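Local coordinates for protein putative transcriptional regulator (PDB 3LWF) that probably binds DNA and regulates transcription, as a dimeric member of the Rrf2 family with a winged helix-turn-helix fold, at residues G66-A71 with I99-G104. Sequence-based numbering, arbitrary orientation.
Sequences GPLRNA and IRTLEG. With SO4 (sulfate ion), chain L; SO4 (sulfate ion), chain F.
Thr101 sets its methyl CG2 against the backbone of helix 58-70, 3.4 Å from Pro67 O and 3.8 Å from Pro67 CB. The first torsion (N-CA-CB-OG1, -60°) sets OG1 beside the backbone N, bonded to Asp97 O one turn earlier in its own helix, and leaves CG2 anti to N, reaching across. A beta-branched threonine suits this place because its hydroxyl is satisfied within the helix and its methyl is left for packing. Thr101 CG2 also meets Ala71 CB at 4.1 Å, where a small side chain lets the helix end come close.

Leu102 is the second main contributor from its helix, dividing its two methyls between neighbours. Leu102 CD2 rests on Pro67 CB at 3.9 Å, and Leu102 CD1 on Leu68 CD2, also at 3.9 Å; the leucine crosses both side chains at about a right angle. Pro67 offers a compact, rigid apolar ring, and lacking an amide hydrogen it makes no bond to the preceding turn, where the helix is kinked. Helix 58-70 thus meets the C-terminal end of helix 95-102 through apolar packing, with Leu68 continuing inward to Thr33 of helix 24-38 and to Val74 of strand 74-77, which pairs antiparallel with strand 83-86 in the wing.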
loop_
_atom_site.group_PDB
_atom_site.type_symbol
_atom_site.label_atom_id
_atom_site.label_comp_id
_atom_site.label_asym_id
_atom_site.label_seq_id
_atom_site.Cartn_x
_atom_site.Cartn_y
_atom_site.Cartn_z
ATOM N N GLY A 66 -18.564 18.087 -7.203
ATOM C CA GLY A 66 -19.382 18.518 -6.051
ATOM C C GLY A 66 -18.640 18.348 -4.736
ATOM O O GLY A 66 -18.447 19.308 -3.992
ATOM N N PRO A 67 -18.180 17.125 -4.450
ATOM C CA PRO A 67 -17.441 16.936 -3.203
ATOM C C PRO A 67 -16.181 17.803 -3.140
ATOM O O PRO A 67 -15.857 18.298 -2.067
ATOM C CB PRO A 67 -17.102 15.460 -3.231
ATOM C CG PRO A 67 -18.207 14.843 -4.030
ATOM C CD PRO A 67 -18.553 15.843 -5.080
ATOM N N LEU A 68 -15.486 18.002 -4.277
ATOM C CA LEU A 68 -14.314 18.867 -4.314
ATOM C C LEU A 68 -14.684 20.323 -3.975
ATOM O O LEU A 68 -13.979 21.011 -3.216
ATOM C CB LEU A 68 -13.622 18.826 -5.708
ATOM C CG LEU A 68 -12.984 17.478 -6.078
ATOM C CD1 LEU A 68 -12.371 17.474 -7.515
ATOM C CD2 LEU A 68 -11.938 17.113 -5.033
ATOM N N ARG A 69 -15.802 20.770 -4.516
ATOM C CA ARG A 69 -16.270 22.127 -4.295
ATOM C C ARG A 69 -16.697 22.281 -2.836
ATOM O O ARG A 69 -16.299 23.218 -2.139
ATOM C CB ARG A 69 -17.418 22.441 -5.271
ATOM C CG ARG A 69 -17.837 23.906 -5.314
ATOM C CD ARG A 69 -19.221 24.095 -5.960
ATOM N NE ARG A 69 -20.181 23.290 -5.227
ATOM C CZ ARG A 69 -20.960 22.345 -5.747
ATOM N NH1 ARG A 69 -20.947 22.103 -7.054
ATOM N NH2 ARG A 69 -21.762 21.633 -4.948
ATOM N N ASN A 70 -17.474 21.340 -2.355
ATOM C CA ASN A 70 -17.953 21.413 -0.973
ATOM C C ASN A 70 -16.791 21.363 0.033
ATOM O O ASN A 70 -16.917 21.885 1.094
ATOM C CB ASN A 70 -18.955 20.288 -0.689
ATOM C CG ASN A 70 -20.303 20.487 -1.422
ATOM O OD1 ASN A 70 -20.601 21.558 -1.916
ATOM N ND2 ASN A 70 -21.106 19.447 -1.474
ATOM N N ALA A 71 -15.669 20.723 -0.309
ATOM C CA ALA A 71 -14.534 20.632 0.602
ATOM C C ALA A 71 -13.594 21.842 0.463
ATOM O O ALA A 71 -12.588 21.864 1.124
ATOM C CB ALA A 71 -13.747 19.319 0.366
ATOM N N ILE A 99 -7.936 12.666 -2.767
ATOM C CA ILE A 99 -8.262 11.262 -2.785
ATOM C C ILE A 99 -9.258 10.948 -1.671
ATOM O O ILE A 99 -10.255 10.298 -1.913
ATOM C CB ILE A 99 -6.985 10.373 -2.600
ATOM C CG1 ILE A 99 -6.009 10.470 -3.791
ATOM C CG2 ILE A 99 -7.337 8.896 -2.311
ATOM C CD1 ILE A 99 -6.558 10.036 -5.109
ATOM N N ARG A 100 -9.019 11.406 -0.457
ATOM C CA ARG A 100 -9.954 11.062 0.627
ATOM C C ARG A 100 -11.284 11.799 0.497
ATOM O O ARG A 100 -12.286 11.357 1.065
ATOM C CB ARG A 100 -9.342 11.314 1.997
ATOM C CG ARG A 100 -8.106 10.470 2.279
ATOM C CD ARG A 100 -7.917 10.295 3.779
ATOM N NE ARG A 100 -6.608 9.756 4.132
ATOM C CZ ARG A 100 -5.493 10.473 4.191
ATOM N NH1 ARG A 100 -5.510 11.769 3.883
ATOM N NH2 ARG A 100 -4.349 9.895 4.530
ATOM N N THR A 101 -11.316 12.905 -0.254
ATOM C CA THR A 101 -12.600 13.576 -0.529
ATOM C C THR A 101 -13.461 12.731 -1.463
ATOM O O THR A 101 -14.681 12.665 -1.309
ATOM C CB THR A 101 -12.396 15.007 -1.124
ATOM O OG1 THR A 101 -11.663 15.814 -0.197
ATOM C CG2 THR A 101 -13.718 15.680 -1.449
ATOM N N LEU A 102 -12.835 12.062 -2.414
ATOM C CA LEU A 102 -13.558 11.379 -3.499
ATOM C C LEU A 102 -13.719 9.857 -3.321
ATOM O O LEU A 102 -14.676 9.281 -3.849
ATOM C CB LEU A 102 -12.908 11.718 -4.862
ATOM C CG LEU A 102 -13.195 13.175 -5.295
ATOM C CD1 LEU A 102 -12.438 13.560 -6.555
ATOM C CD2 LEU A 102 -14.711 13.401 -5.499
ATOM N N GLU A 103 -12.788 9.213 -2.611
ATOM C CA GLU A 103 -12.850 7.782 -2.364
ATOM C C GLU A 103 -13.484 7.500 -1.058
ATOM O O GLU A 103 -13.355 8.244 -0.110
ATOM C CB GLU A 103 -11.465 7.163 -2.345
ATOM C CG GLU A 103 -10.763 7.277 -3.696
ATOM C CD GLU A 103 -11.290 6.260 -4.704
ATOM O OE1 GLU A 103 -11.368 5.075 -4.361
ATOM O OE2 GLU A 103 -11.625 6.624 -5.832
ATOM N N GLY A 104 -14.127 6.367 -0.974
ATOM C CA GLY A 104 -14.396 5.822 0.337
ATOM C C GLY A 104 -13.094 5.468 1.065
ATOM O O GLY A 104 -11.980 5.602 0.515
HETATM S S SO4 L . -23.344 18.172 -4.462
HETATM O O1 SO4 L . -24.625 17.630 -3.987
HETATM O O2 SO4 L . -22.323 17.098 -4.604
HETATM O O3 SO4 L . -23.489 18.885 -5.732
HETATM O O4 SO4 L . -22.966 19.164 -3.458
HETATM S S SO4 F . -15.278 3.135 -2.964
HETATM O O1 SO4 F . -14.347 2.047 -2.651
HETATM O O2 SO4 F . -16.115 2.726 -4.095
HETATM O O3 SO4 F . -16.047 3.318 -1.733
HETATM O O4 SO4 F . -14.486 4.321 -3.322
#